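Local structure of S-adenosyl-L-methionine:salicylic acid carboxyl methyltransferase (Clarkia breweri, 1M6E) at the S-adenosyl-L-homocysteine site and the interface of chains A and B. The protein catalyses transfer of a methyl group from S-adenosyl-L-methionine to the carboxylate of salicylic acid, yielding the volatile ester methyl salicylate and S-adenosyl-L-homocysteine. Numbering follows the deposited sequence. Chains: chain A/B, S-adenosyl-L-methionine:salicylic acid carboxyl methyltransferase.

Contact 1: the S-adenosyl-L-homocysteine site. Residues chain A 8-10, 18, 25, 29, 59-61, 65, 97-99, 102, 128-131, 146-148, 151. With SAH (S-adenosyl-L-homocysteine), chain C.
S-adenosyl-L-homocysteine, the demethylated product of the cofactor, lies almost wholly buried here, and its adenine shows how a flat base is read on faces and edge at once. The phenyl ring of A:Phe130 lies parallel to the six-membered ring of the SAH base, planes 4° apart and centroids 3.7 Å apart, with adenine N1 over the phenyl centre. A crowded first torsion (chi1 50°), with CG between backbone N and carbonyl carbon, puts the ring there. The isobutyl branch of A:Leu99 closes the opposite face: CG sits over the six-membered ring, CD1 over the five-membered ring, and CD2 reaches C6. The edge is read by neighbouring groups of one loop. The backbone N of A:Phe130 donates to N1 (3.0 Å), while the hydroxyl OG of A:Ser129, anti to its own backbone N (chi1 -177°), accepts from the exocyclic amine N6 at 2.8 Å. The backbone N of A:Tyr131 donates to the same OG, which should help hold the hydroxyl in place. Stacking thus holds the base flat, and the edge bonds, a donor to N1 and an acceptor for N6, would be expected to select adenine.

The ribose is gripped by the carboxylate of A:Asp98 as a fork: OD1 accepts from the 2'-hydroxyl O2' at 2.7 Å and OD2 from the 3'-hydroxyl O3' at 2.8 Å, each through its syn lone pair. A:Ser61 OG adds a hydrogen bond to O3' at 3.2 Å. Toward the amino-acid end, the ligand amine N donates to the carbonyl O of A:Gly59, from above the carbonyl plane. The side chain of A:Lys10, bent along its length, passes CE beside the sulphur SD at 3.6 Å.

This is the cofactor pocket of a Rossmann-fold methyltransferase: A:Asp98 ends strand 91-98, A:Gly59 follows strand 56-58, and the adenine-reading loop follows strand 121-127.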
ATOM      1  N   HIS A   8     -11.507 -12.042   4.015  1.00 55.31           N
ATOM      2  CA  HIS A   8     -10.284 -12.562   4.581  1.00 61.05           C
ATOM      3  C   HIS A   8      -8.937 -11.964   4.255  1.00 61.03           C
ATOM      4  O   HIS A   8      -8.656 -11.462   3.148  1.00 59.47           O
ATOM      5  CB  HIS A   8     -10.199 -14.074   4.398  1.00 79.16           C
ATOM      6  CG  HIS A   8      -9.555 -14.509   3.119  1.00 81.30           C
ATOM      7  ND1 HIS A   8      -9.057 -15.783   2.944  1.00 85.81           N
ATOM      8  CD2 HIS A   8      -9.333 -13.851   1.958  1.00 80.59           C
ATOM      9  CE1 HIS A   8      -8.549 -15.890   1.729  1.00 86.96           C
ATOM     10  NE2 HIS A   8      -8.703 -14.732   1.111  1.00 88.56           N
ATOM     11  N   MET A   9      -8.116 -12.062   5.290  1.00 53.09           N
ATOM     12  CA  MET A   9      -6.741 -11.613   5.339  1.00 45.12           C
ATOM     13  C   MET A   9      -6.216 -12.404   6.539  1.00 38.55           C
ATOM     14  O   MET A   9      -6.964 -13.164   7.140  1.00 35.79           O
ATOM     15  CB  MET A   9      -6.661 -10.111   5.626  1.00 46.32           C
ATOM     16  CG  MET A   9      -6.987  -9.710   7.073  1.00 48.64           C
ATOM     17  SD  MET A   9      -8.723  -9.379   7.357  1.00 55.30           S
ATOM     18  CE  MET A   9      -8.664  -8.669   9.037  1.00 63.60           C
ATOM     19  N   LYS A  10      -4.948 -12.216   6.891  1.00 37.33           N
ATOM     20  CA  LYS A  10      -4.328 -12.928   8.006  1.00 27.74           C
ATOM     21  C   LYS A  10      -4.243 -11.914   9.106  1.00 32.01           C
ATOM     22  O   LYS A  10      -4.338 -10.732   8.810  1.00 36.54           O
ATOM     23  CB  LYS A  10      -2.926 -13.377   7.612  1.00 32.06           C
ATOM     24  CG  LYS A  10      -2.850 -14.128   6.294  1.00 21.26           C
ATOM     25  CD  LYS A  10      -3.018 -15.586   6.494  1.00 14.93           C
ATOM     26  CE  LYS A  10      -3.818 -16.155   5.389  1.00 29.10           C
ATOM     27  NZ  LYS A  10      -5.104 -15.490   5.590  1.00 31.77           N
ATOM     28  N   TYR A  18       0.347 -13.722  12.690  1.00 37.26           N
ATOM     29  CA  TYR A  18       0.904 -13.676  11.327  1.00 40.92           C
ATOM     30  C   TYR A  18       2.019 -12.705  11.078  1.00 46.16           C
ATOM     31  O   TYR A  18       1.826 -11.603  10.522  1.00 58.50           O
ATOM     32  CB  TYR A  18      -0.190 -13.458  10.275  1.00 40.34           C
ATOM     33  CG  TYR A  18       0.221 -14.132   8.984  1.00 43.29           C
ATOM     34  CD1 TYR A  18      -0.283 -15.377   8.634  1.00 41.84           C
ATOM     35  CD2 TYR A  18       1.259 -13.628   8.219  1.00 48.77           C
ATOM     36  CE1 TYR A  18       0.250 -16.107   7.572  1.00 28.67           C
ATOM     37  CE2 TYR A  18       1.791 -14.356   7.166  1.00 42.29           C
ATOM     38  CZ  TYR A  18       1.285 -15.589   6.863  1.00 31.28           C
ATOM     39  OH  TYR A  18       1.853 -16.330   5.880  1.00 41.59           O
ATOM     40  N   GLN A  25       5.272 -21.437   6.676  1.00 48.37           N
ATOM     41  CA  GLN A  25       5.197 -20.985   5.289  1.00 51.25           C
ATOM     42  C   GLN A  25       6.566 -20.411   4.924  1.00 46.24           C
ATOM     43  O   GLN A  25       6.937 -20.319   3.744  1.00 44.77           O
ATOM     44  CB  GLN A  25       4.087 -19.940   5.100  1.00 43.91           C
ATOM     45  CG  GLN A  25       3.601 -19.328   6.389  1.00 51.55           C
ATOM     46  CD  GLN A  25       2.446 -20.086   6.972  1.00 50.97           C
ATOM     47  OE1 GLN A  25       2.425 -20.388   8.167  1.00 51.31           O
ATOM     48  NE2 GLN A  25       1.457 -20.389   6.133  1.00 62.29           N
ATOM     49  N   ILE A  29       9.125 -21.634   1.726  1.00 46.18           N
ATOM     50  CA  ILE A  29       9.718 -20.715   0.763  1.00 48.85           C
ATOM     51  C   ILE A  29      11.216 -20.962   0.672  1.00 53.02           C
ATOM     52  O   ILE A  29      11.843 -20.706  -0.376  1.00 52.10           O
ATOM     53  CB  ILE A  29       9.472 -19.228   1.153  1.00 41.63           C
ATOM     54  CG1 ILE A  29       7.958 -18.937   1.131  1.00 43.89           C
ATOM     55  CG2 ILE A  29      10.262 -18.304   0.200  1.00 22.34           C
ATOM     56  CD1 ILE A  29       7.513 -17.620   1.754  1.00 27.93           C
ATOM     57  N   GLY A  59      -0.168 -12.655  -3.284  1.00 51.21           N
ATOM     58  CA  GLY A  59      -0.691 -13.224  -2.061  1.00 47.59           C
ATOM     59  C   GLY A  59       0.386 -13.177  -0.996  1.00 50.82           C
ATOM     60  O   GLY A  59       0.578 -14.128  -0.238  1.00 49.25           O
ATOM     61  N   CYS A  60       1.122 -12.069  -0.964  1.00 55.80           N
ATOM     62  CA  CYS A  60       2.187 -11.849   0.025  1.00 57.28           C
ATOM     63  C   CYS A  60       1.381 -11.591   1.265  1.00 58.33           C
ATOM     64  O   CYS A  60       0.180 -11.819   1.262  1.00 72.46           O
ATOM     65  CB  CYS A  60       2.991 -10.585  -0.314  1.00 57.90           C
ATOM     66  SG  CYS A  60       2.017  -9.010  -0.286  1.00 57.58           S
ATOM     67  N   SER A  61       1.983 -11.114   2.333  1.00 54.39           N
ATOM     68  CA  SER A  61       1.120 -10.853   3.453  1.00 56.25           C
ATOM     69  C   SER A  61       1.558  -9.677   4.278  1.00 60.39           C
ATOM     70  O   SER A  61       1.515  -8.550   3.816  1.00 67.87           O
ATOM     71  CB  SER A  61       0.993 -12.082   4.315  1.00 54.38           C
ATOM     72  OG  SER A  61      -0.328 -12.118   4.813  1.00 66.70           O
ATOM     73  N   ASN A  65       8.445 -12.722   4.845  1.00 63.13           N
ATOM     74  CA  ASN A  65       7.839 -13.546   3.782  1.00 62.68           C
ATOM     75  C   ASN A  65       7.335 -12.664   2.654  1.00 64.54           C
ATOM     76  O   ASN A  65       7.547 -12.966   1.482  1.00 69.00           O
ATOM     77  CB  ASN A  65       6.683 -14.428   4.286  1.00 51.02           C
ATOM     78  CG  ASN A  65       6.997 -15.126   5.604  1.00 55.45           C
ATOM     79  OD1 ASN A  65       6.470 -14.742   6.653  1.00 57.94           O
ATOM     80  ND2 ASN A  65       7.851 -16.140   5.563  1.00 50.25           N
ATOM     81  N   ASN A  97       1.325  -7.990  -3.796  1.00 37.02           N
ATOM     82  CA  ASN A  97      -0.111  -8.085  -3.972  1.00 35.98           C
ATOM     83  C   ASN A  97      -0.892  -8.883  -2.958  1.00 38.31           C
ATOM     84  O   ASN A  97      -0.516  -9.982  -2.531  1.00 35.64           O
ATOM     85  CB  ASN A  97      -0.455  -8.652  -5.348  1.00 39.09           C
ATOM     86  CG  ASN A  97      -1.884  -9.211  -5.409  1.00 44.22           C
ATOM     87  OD1 ASN A  97      -2.135 -10.407  -5.166  1.00 36.20           O
ATOM     88  ND2 ASN A  97      -2.823  -8.338  -5.715  1.00 44.21           N
ATOM     89  N   ASP A  98      -2.020  -8.319  -2.587  1.00 31.82           N
ATOM     90  CA  ASP A  98      -2.858  -9.033  -1.696  1.00 36.43           C
ATOM     91  C   ASP A  98      -4.210  -8.423  -1.755  1.00 39.12           C
ATOM     92  O   ASP A  98      -4.394  -7.420  -2.455  1.00 46.08           O
ATOM     93  CB  ASP A  98      -2.304  -9.028  -0.294  1.00 30.33           C
ATOM     94  CG  ASP A  98      -2.839 -10.176   0.509  1.00 40.97           C
ATOM     95  OD1 ASP A  98      -4.072 -10.185   0.714  1.00 49.98           O
ATOM     96  OD2 ASP A  98      -2.057 -11.071   0.904  1.00 26.86           O
ATOM     97  N   LEU A  99      -5.169  -9.041  -1.063  1.00 33.60           N
ATOM     98  CA  LEU A  99      -6.527  -8.531  -1.084  1.00 36.94           C
ATOM     99  C   LEU A  99      -6.542  -7.222  -0.353  1.00 39.35           C
ATOM    100  O   LEU A  99      -5.656  -6.960   0.473  1.00 26.17           O
ATOM    101  CB  LEU A  99      -7.497  -9.512  -0.425  1.00 35.76           C
ATOM    102  CG  LEU A  99      -7.719 -10.753  -1.272  1.00 31.87           C
ATOM    103  CD1 LEU A  99      -8.650 -11.662  -0.565  1.00 14.61           C
ATOM    104  CD2 LEU A  99      -8.268 -10.357  -2.615  1.00 34.87           C
ATOM    105  N   ASN A 102      -5.374  -6.168   3.729  1.00 52.45           N
ATOM    106  CA  ASN A 102      -4.313  -7.032   4.194  1.00 47.97           C
ATOM    107  C   ASN A 102      -3.548  -5.945   4.977  1.00 49.04           C
ATOM    108  O   ASN A 102      -3.999  -4.808   5.018  1.00 50.76           O
ATOM    109  CB  ASN A 102      -3.488  -7.540   3.017  1.00 43.71           C
ATOM    110  CG  ASN A 102      -2.090  -7.980   3.433  1.00 47.81           C
ATOM    111  OD1 ASN A 102      -1.936  -8.786   4.388  1.00 41.01           O
ATOM    112  ND2 ASN A 102      -1.060  -7.458   2.734  1.00 21.24           N
ATOM    113  N   GLY A 128      -5.715  -6.176  -4.503  1.00 20.84           N
ATOM    114  CA  GLY A 128      -6.686  -6.757  -5.399  1.00 27.93           C
ATOM    115  C   GLY A 128      -6.602  -8.260  -5.486  1.00 38.53           C
ATOM    116  O   GLY A 128      -5.678  -8.862  -4.960  1.00 48.44           O
ATOM    117  N   SER A 129      -7.562  -8.872  -6.163  1.00 35.12           N
ATOM    118  CA  SER A 129      -7.567 -10.305  -6.286  1.00 36.63           C
ATOM    119  C   SER A 129      -6.775 -10.730  -7.504  1.00 39.63           C
ATOM    120  O   SER A 129      -6.824 -10.094  -8.547  1.00 43.64           O
ATOM    121  CB  SER A 129      -8.996 -10.803  -6.389  1.00 41.12           C
ATOM    122  OG  SER A 129      -9.027 -12.216  -6.453  1.00 61.37           O
ATOM    123  N   PHE A 130      -6.020 -11.809  -7.361  1.00 44.76           N
ATOM    124  CA  PHE A 130      -5.217 -12.285  -8.466  1.00 41.91           C
ATOM    125  C   PHE A 130      -6.078 -13.182  -9.331  1.00 44.97           C
ATOM    126  O   PHE A 130      -5.590 -13.953 -10.173  1.00 54.05           O
ATOM    127  CB  PHE A 130      -3.918 -13.004  -7.983  1.00 32.21           C
ATOM    128  CG  PHE A 130      -4.120 -14.069  -6.929  1.00 15.76           C
ATOM    129  CD1 PHE A 130      -5.187 -14.964  -6.989  1.00 17.34           C
ATOM    130  CD2 PHE A 130      -3.232 -14.155  -5.851  1.00 14.26           C
ATOM    131  CE1 PHE A 130      -5.376 -15.933  -5.970  1.00 19.28           C
ATOM    132  CE2 PHE A 130      -3.402 -15.111  -4.831  1.00 12.03           C
ATOM    133  CZ  PHE A 130      -4.488 -16.004  -4.893  1.00 17.35           C
ATOM    134  N   TYR A 131      -7.378 -13.103  -9.097  1.00 39.01           N
ATOM    135  CA  TYR A 131      -8.303 -13.881  -9.910  1.00 38.79           C
ATOM    136  C   TYR A 131      -8.911 -12.756 -10.730  1.00 36.31           C
ATOM    137  O   TYR A 131     -10.110 -12.498 -10.687  1.00 37.95           O
ATOM    138  CB  TYR A 131      -9.364 -14.638  -9.064  1.00 28.69           C
ATOM    139  CG  TYR A 131      -8.861 -15.904  -8.368  1.00 19.59           C
ATOM    140  CD1 TYR A 131      -9.083 -16.112  -7.014  1.00 29.48           C
ATOM    141  CD2 TYR A 131      -8.128 -16.867  -9.053  1.00 31.46           C
ATOM    142  CE1 TYR A 131      -8.569 -17.261  -6.340  1.00 27.10           C
ATOM    143  CE2 TYR A 131      -7.611 -18.008  -8.399  1.00 30.61           C
ATOM    144  CZ  TYR A 131      -7.836 -18.186  -7.039  1.00 33.80           C
ATOM    145  OH  TYR A 131      -7.285 -19.251  -6.381  1.00 43.58           O
ATOM    146  N   SER A 146       3.808 -18.247  -2.833  1.00 40.46           N
ATOM    147  CA  SER A 146       3.594 -19.381  -1.928  1.00 42.56           C
ATOM    148  C   SER A 146       2.232 -19.321  -1.199  1.00 43.38           C
ATOM    149  O   SER A 146       1.570 -18.285  -1.147  1.00 45.80           O
ATOM    150  CB  SER A 146       4.715 -19.481  -0.890  1.00 32.53           C
ATOM    151  OG  SER A 146       5.775 -20.275  -1.369  1.00 56.69           O
ATOM    152  N   TYR A 147       1.841 -20.466  -0.654  1.00 42.53           N
ATOM    153  CA  TYR A 147       0.616 -20.673   0.110  1.00 38.25           C
ATOM    154  C   TYR A 147      -0.541 -19.682  -0.012  1.00 45.90           C
ATOM    155  O   TYR A 147      -1.186 -19.313   0.995  1.00 47.60           O
ATOM    156  CB  TYR A 147       0.983 -20.832   1.578  1.00 44.11           C
ATOM    157  CG  TYR A 147       1.471 -22.201   1.949  1.00 43.34           C
ATOM    158  CD1 TYR A 147       1.085 -22.770   3.149  1.00 48.59           C
ATOM    159  CD2 TYR A 147       2.295 -22.946   1.097  1.00 50.53           C
ATOM    160  CE1 TYR A 147       1.492 -24.053   3.506  1.00 58.37           C
ATOM    161  CE2 TYR A 147       2.715 -24.232   1.443  1.00 43.75           C
ATOM    162  CZ  TYR A 147       2.303 -24.778   2.657  1.00 53.28           C
ATOM    163  OH  TYR A 147       2.672 -26.038   3.065  1.00 52.91           O
ATOM    164  N   SER A 148      -0.828 -19.251  -1.233  1.00 36.68           N
ATOM    165  CA  SER A 148      -1.933 -18.339  -1.407  1.00 29.41           C
ATOM    166  C   SER A 148      -2.863 -18.819  -2.502  1.00 32.95           C
ATOM    167  O   SER A 148      -4.069 -18.580  -2.461  1.00 38.67           O
ATOM    168  CB  SER A 148      -1.432 -16.965  -1.750  1.00  7.07           C
ATOM    169  OG  SER A 148      -1.168 -16.898  -3.125  1.00 45.29           O
ATOM    170  N   TRP A 151      -6.402 -20.624  -1.984  1.00 47.05           N
ATOM    171  CA  TRP A 151      -7.560 -19.863  -1.563  1.00 36.55           C
ATOM    172  C   TRP A 151      -8.436 -19.648  -2.758  1.00 44.92           C
ATOM    173  O   TRP A 151      -7.964 -19.354  -3.876  1.00 33.29           O
ATOM    174  CB  TRP A 151      -7.144 -18.542  -0.977  1.00 27.50           C
ATOM    175  CG  TRP A 151      -6.631 -18.708   0.376  1.00 31.49           C
ATOM    176  CD1 TRP A 151      -5.372 -18.476   0.797  1.00 26.05           C
ATOM    177  CD2 TRP A 151      -7.388 -19.087   1.525  1.00 30.02           C
ATOM    178  NE1 TRP A 151      -5.287 -18.673   2.140  1.00 33.79           N
ATOM    179  CE2 TRP A 151      -6.511 -19.048   2.623  1.00 28.45           C
ATOM    180  CE3 TRP A 151      -8.727 -19.454   1.735  1.00 16.27           C
ATOM    181  CZ2 TRP A 151      -6.922 -19.355   3.939  1.00 34.06           C
ATOM    182  CZ3 TRP A 151      -9.139 -19.764   3.046  1.00 34.23           C
ATOM    183  CH2 TRP A 151      -8.232 -19.708   4.131  1.00 34.40           C
TER
HETATM  184  N   SAH C2814       2.971 -15.719   0.801  1.00 56.48           N
HETATM  185  CA  SAH C2814       3.184 -15.800   2.319  1.00 64.42           C
HETATM  186  CB  SAH C2814       1.882 -15.952   3.129  1.00 56.91           C
HETATM  187  CG  SAH C2814       0.626 -15.955   2.363  1.00 57.98           C
HETATM  188  SD  SAH C2814      -0.948 -16.173   3.264  1.00 45.74           S
HETATM  189  C   SAH C2814       4.025 -16.995   2.767  1.00 73.38           C
HETATM  190  O   SAH C2814       4.461 -17.821   1.911  1.00 83.12           O
HETATM  191  OXT SAH C2814       4.216 -17.046   4.053  1.00 65.20           O
HETATM  192  C5' SAH C2814      -1.980 -15.981   1.850  1.00 56.58           C
HETATM  193  C4' SAH C2814      -2.424 -14.507   1.442  1.00 42.83           C
HETATM  194  O4' SAH C2814      -3.208 -14.783   0.238  1.00 32.53           O
HETATM  195  C3' SAH C2814      -3.496 -13.884   2.415  1.00 43.28           C
HETATM  196  O3' SAH C2814      -2.948 -12.614   3.095  1.00 33.08           O
HETATM  197  C2' SAH C2814      -4.619 -13.502   1.559  1.00 31.51           C
HETATM  198  O2' SAH C2814      -5.313 -12.317   1.757  1.00 48.33           O
HETATM  199  C1' SAH C2814      -4.018 -13.791   0.099  1.00 28.19           C
HETATM  200  N9  SAH C2814      -5.075 -14.043  -0.854  1.00 29.13           N
HETATM  201  C8  SAH C2814      -6.141 -14.916  -0.815  1.00 31.37           C
HETATM  202  N7  SAH C2814      -6.920 -14.848  -1.855  1.00 37.09           N
HETATM  203  C5  SAH C2814      -6.321 -13.874  -2.619  1.00 35.25           C
HETATM  204  C6  SAH C2814      -6.654 -13.304  -3.869  1.00 39.85           C
HETATM  205  N6  SAH C2814      -7.739 -13.706  -4.529  1.00 52.26           N
HETATM  206  N1  SAH C2814      -5.852 -12.315  -4.425  1.00 30.71           N
HETATM  207  C2  SAH C2814      -4.742 -11.912  -3.727  1.00 35.78           C
HETATM  208  N3  SAH C2814      -4.340 -12.391  -2.516  1.00 35.76           N
HETATM  209  C4  SAH C2814      -5.180 -13.374  -2.017  1.00 31.84           C

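Contact 2: the interface of chains A and B. Residues chain A 101-105; chain B 102-105, 108-109.
Hydrogen bonding across the two-fold centres on A:Asn105 and B:Asn105, whose side chains meet tip to tip with amide planes 34° apart. In each, CG is anti to the carbonyl carbon (chi1 -76°), which sends the amide toward the partner helix. The side-chain oxygen OD1 of B:Asn105 accepts from the backbone N of A:Asn105 at 2.8 Å, the donor standing above the carbonyl plane; the reverse bond is identical. The amide nitrogen ND2 of B:Asn105 donates to carboxylate OD1 of A:Asp103 at 3.3 Å, arriving from above the carboxylate plane, and A:Asn105 repays this to B:Asp103. Each amide therefore uses both its ends. The two OD1 atoms lie close but, both acceptors, do not bond each other. Backbone recognition is added by B:Arg109, whose guanidinium NH1 donates to the carbonyl O of A:Asn102 at 3.2 Å, within the carbonyl plane. Its chain, bent at chi2 and chi3, runs over A:Gly101.

Aromatic packing is perpendicular. The ring of B:Phe108 turns its edge to the face of A:Phe104, planes 90° apart and centroids 5.2 Å apart, with B:Phe108 CD1 3.7 Å from A:Phe104 CG. Within chain B, the carbonyl O of B:Phe104 lies over one face of the B:Phe108 ring, toward its rim.

These reciprocal contacts join the short helices 104-108 and their flanking loops in the two copies of the deposited assembly. They may support a dimer, which the coordinates alone do not establish.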
ATOM      1  N   GLY A 101      -7.296  -4.630   2.398  1.00 32.35           N
ATOM      2  CA  GLY A 101      -7.527  -5.082   3.754  1.00 47.68           C
ATOM      3  C   GLY A 101      -6.576  -6.151   4.277  1.00 40.85           C
ATOM      4  O   GLY A 101      -6.927  -6.963   5.108  1.00 35.54           O
ATOM      5  N   ASN A 102      -5.374  -6.168   3.729  1.00 52.45           N
ATOM      6  CA  ASN A 102      -4.313  -7.032   4.194  1.00 47.97           C
ATOM      7  C   ASN A 102      -3.548  -5.945   4.977  1.00 49.04           C
ATOM      8  O   ASN A 102      -3.999  -4.808   5.018  1.00 50.76           O
ATOM      9  CB  ASN A 102      -3.488  -7.540   3.017  1.00 43.71           C
ATOM     10  CG  ASN A 102      -2.090  -7.980   3.433  1.00 47.81           C
ATOM     11  OD1 ASN A 102      -1.936  -8.786   4.388  1.00 41.01           O
ATOM     12  ND2 ASN A 102      -1.060  -7.458   2.734  1.00 21.24           N
ATOM     13  N   ASP A 103      -2.420  -6.239   5.603  1.00 52.12           N
ATOM     14  CA  ASP A 103      -1.743  -5.165   6.314  1.00 43.52           C
ATOM     15  C   ASP A 103      -0.626  -4.535   5.515  1.00 48.75           C
ATOM     16  O   ASP A 103       0.559  -4.793   5.758  1.00 47.54           O
ATOM     17  CB  ASP A 103      -1.191  -5.656   7.633  1.00 52.44           C
ATOM     18  CG  ASP A 103      -1.289  -4.608   8.701  1.00 63.38           C
ATOM     19  OD1 ASP A 103      -1.335  -3.408   8.328  1.00 67.95           O
ATOM     20  OD2 ASP A 103      -1.317  -4.980   9.897  1.00 63.56           O
ATOM     21  N   PHE A 104      -0.998  -3.699   4.545  1.00 55.49           N
ATOM     22  CA  PHE A 104       0.006  -3.039   3.717  1.00 45.12           C
ATOM     23  C   PHE A 104       0.761  -2.008   4.515  1.00 39.26           C
ATOM     24  O   PHE A 104       1.947  -1.840   4.313  1.00 39.33           O
ATOM     25  CB  PHE A 104      -0.636  -2.419   2.487  1.00 36.23           C
ATOM     26  CG  PHE A 104      -0.998  -3.437   1.431  1.00 32.53           C
ATOM     27  CD1 PHE A 104      -2.245  -4.028   1.418  1.00 27.11           C
ATOM     28  CD2 PHE A 104      -0.051  -3.860   0.507  1.00 19.29           C
ATOM     29  CE1 PHE A 104      -2.535  -5.017   0.517  1.00 35.99           C
ATOM     30  CE2 PHE A 104      -0.337  -4.859  -0.403  1.00 28.70           C
ATOM     31  CZ  PHE A 104      -1.569  -5.440  -0.402  1.00 38.95           C
ATOM     32  N   ASN A 105       0.076  -1.354   5.454  1.00 38.01           N
ATOM     33  CA  ASN A 105       0.699  -0.347   6.309  1.00 33.06           C
ATOM     34  C   ASN A 105       1.827  -0.974   7.082  1.00 32.94           C
ATOM     35  O   ASN A 105       2.918  -0.418   7.173  1.00 40.31           O
ATOM     36  CB  ASN A 105      -0.326   0.270   7.274  1.00 21.72           C
ATOM     37  CG  ASN A 105      -1.261   1.280   6.587  1.00 32.64           C
ATOM     38  OD1 ASN A 105      -1.381   1.326   5.356  1.00 41.58           O
ATOM     39  ND2 ASN A 105      -1.936   2.078   7.382  1.00 30.55           N
TER
ATOM     40  N   ASN B 102       1.542   6.459   6.061  1.00 52.45           N
ATOM     41  CA  ASN B 102       0.464   7.324   5.637  1.00 47.97           C
ATOM     42  C   ASN B 102      -0.651   6.264   5.748  1.00 49.04           C
ATOM     43  O   ASN B 102      -0.371   5.139   6.143  1.00 50.76           O
ATOM     44  CB  ASN B 102       0.667   7.754   4.188  1.00 43.71           C
ATOM     45  CG  ASN B 102      -0.633   8.187   3.522  1.00 47.81           C
ATOM     46  OD1 ASN B 102      -1.378   9.037   4.077  1.00 41.01           O
ATOM     47  ND2 ASN B 102      -0.926   7.609   2.338  1.00 21.24           N
ATOM     48  N   ASP B 103      -1.898   6.567   5.427  1.00 52.12           N
ATOM     49  CA  ASP B 103      -2.899   5.518   5.544  1.00 43.52           C
ATOM     50  C   ASP B 103      -3.190   4.825   4.233  1.00 48.75           C
ATOM     51  O   ASP B 103      -4.221   5.071   3.594  1.00 47.54           O
ATOM     52  CB  ASP B 103      -4.190   6.065   6.111  1.00 52.44           C
ATOM     53  CG  ASP B 103      -4.863   5.075   7.014  1.00 63.38           C
ATOM     54  OD1 ASP B 103      -4.600   3.859   6.834  1.00 67.95           O
ATOM     55  OD2 ASP B 103      -5.647   5.509   7.890  1.00 63.56           O
ATOM     56  N   PHE B 104      -2.276   3.948   3.817  1.00 55.49           N
ATOM     57  CA  PHE B 104      -2.465   3.226   2.563  1.00 45.12           C
ATOM     58  C   PHE B 104      -3.582   2.223   2.689  1.00 39.26           C
ATOM     59  O   PHE B 104      -4.319   2.020   1.745  1.00 39.33           O
ATOM     60  CB  PHE B 104      -1.171   2.557   2.129  1.00 36.23           C
ATOM     61  CG  PHE B 104      -0.169   3.525   1.549  1.00 32.53           C
ATOM     62  CD1 PHE B 104       0.768   4.140   2.355  1.00 27.11           C
ATOM     63  CD2 PHE B 104      -0.228   3.882   0.207  1.00 19.29           C
ATOM     64  CE1 PHE B 104       1.612   5.087   1.840  1.00 35.99           C
ATOM     65  CE2 PHE B 104       0.619   4.837  -0.317  1.00 28.70           C
ATOM     66  CZ  PHE B 104       1.535   5.442   0.490  1.00 38.95           C
ATOM     67  N   ASN B 105      -3.729   1.631   3.876  1.00 38.01           N
ATOM     68  CA  ASN B 105      -4.786   0.657   4.132  1.00 33.06           C
ATOM     69  C   ASN B 105      -6.127   1.301   3.901  1.00 32.94           C
ATOM     70  O   ASN B 105      -7.001   0.728   3.256  1.00 40.31           O
ATOM     71  CB  ASN B 105      -4.701   0.112   5.566  1.00 21.72           C
ATOM     72  CG  ASN B 105      -3.569  -0.913   5.749  1.00 32.64           C
ATOM     73  OD1 ASN B 105      -2.646  -1.020   4.931  1.00 41.58           O
ATOM     74  ND2 ASN B 105      -3.629  -1.656   6.830  1.00 30.55           N
ATOM     75  N   PHE B 108      -6.579   1.642   0.049  1.00 34.53           N
ATOM     76  CA  PHE B 108      -6.765   0.333  -0.530  1.00 30.31           C
ATOM     77  C   PHE B 108      -8.119  -0.243  -0.163  1.00 41.60           C
ATOM     78  O   PHE B 108      -8.728  -1.013  -0.940  1.00 38.16           O
ATOM     79  CB  PHE B 108      -5.642  -0.589  -0.075  1.00 21.29           C
ATOM     80  CG  PHE B 108      -4.306  -0.230  -0.652  1.00 36.40           C
ATOM     81  CD1 PHE B 108      -3.144  -0.816  -0.164  1.00 26.07           C
ATOM     82  CD2 PHE B 108      -4.199   0.771  -1.636  1.00 32.64           C
ATOM     83  CE1 PHE B 108      -1.900  -0.403  -0.636  1.00 31.17           C
ATOM     84  CE2 PHE B 108      -2.975   1.174  -2.101  1.00 31.27           C
ATOM     85  CZ  PHE B 108      -1.814   0.587  -1.598  1.00 31.75           C
ATOM     86  N   ARG B 109      -8.604   0.140   1.017  1.00 36.47           N
ATOM     87  CA  ARG B 109      -9.887  -0.359   1.476  1.00 37.72           C
ATOM     88  C   ARG B 109     -11.061   0.549   1.097  1.00 52.56           C
ATOM     89  O   ARG B 109     -11.560   0.518  -0.021  1.00 52.75           O
ATOM     90  CB  ARG B 109      -9.851  -0.560   2.983  1.00 30.56           C
ATOM     91  CG  ARG B 109      -8.794  -1.525   3.512  1.00 37.01           C
ATOM     92  CD  ARG B 109      -9.296  -2.223   4.778  1.00 30.72           C
ATOM     93  NE  ARG B 109      -8.508  -2.055   6.007  1.00 44.47           N
ATOM     94  CZ  ARG B 109      -7.223  -2.384   6.153  1.00 50.58           C
ATOM     95  NH1 ARG B 109      -6.523  -2.884   5.140  1.00 43.29           N
ATOM     96  NH2 ARG B 109      -6.652  -2.284   7.352  1.00 53.73           N
TER

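Contact 1 and contact 2 lie about 14 Å apart, measured between the centres of their C-alpha atoms, and are joined by the short stretch after strand 91-98. Contact 1 uses the end of that strand and A:Leu99; contact 2 begins at A:Gly101 and runs into helix 104-108. A:Asn102 belongs to both: its amide ND2 bonds the carbonyl O of A:Ser61, bracing the cofactor loop, while its backbone faces the other chain. The pairing surface continues the ribose-binding segment in sequence, so association might influence that segment, although the structure alone shows no communication between the two active sites.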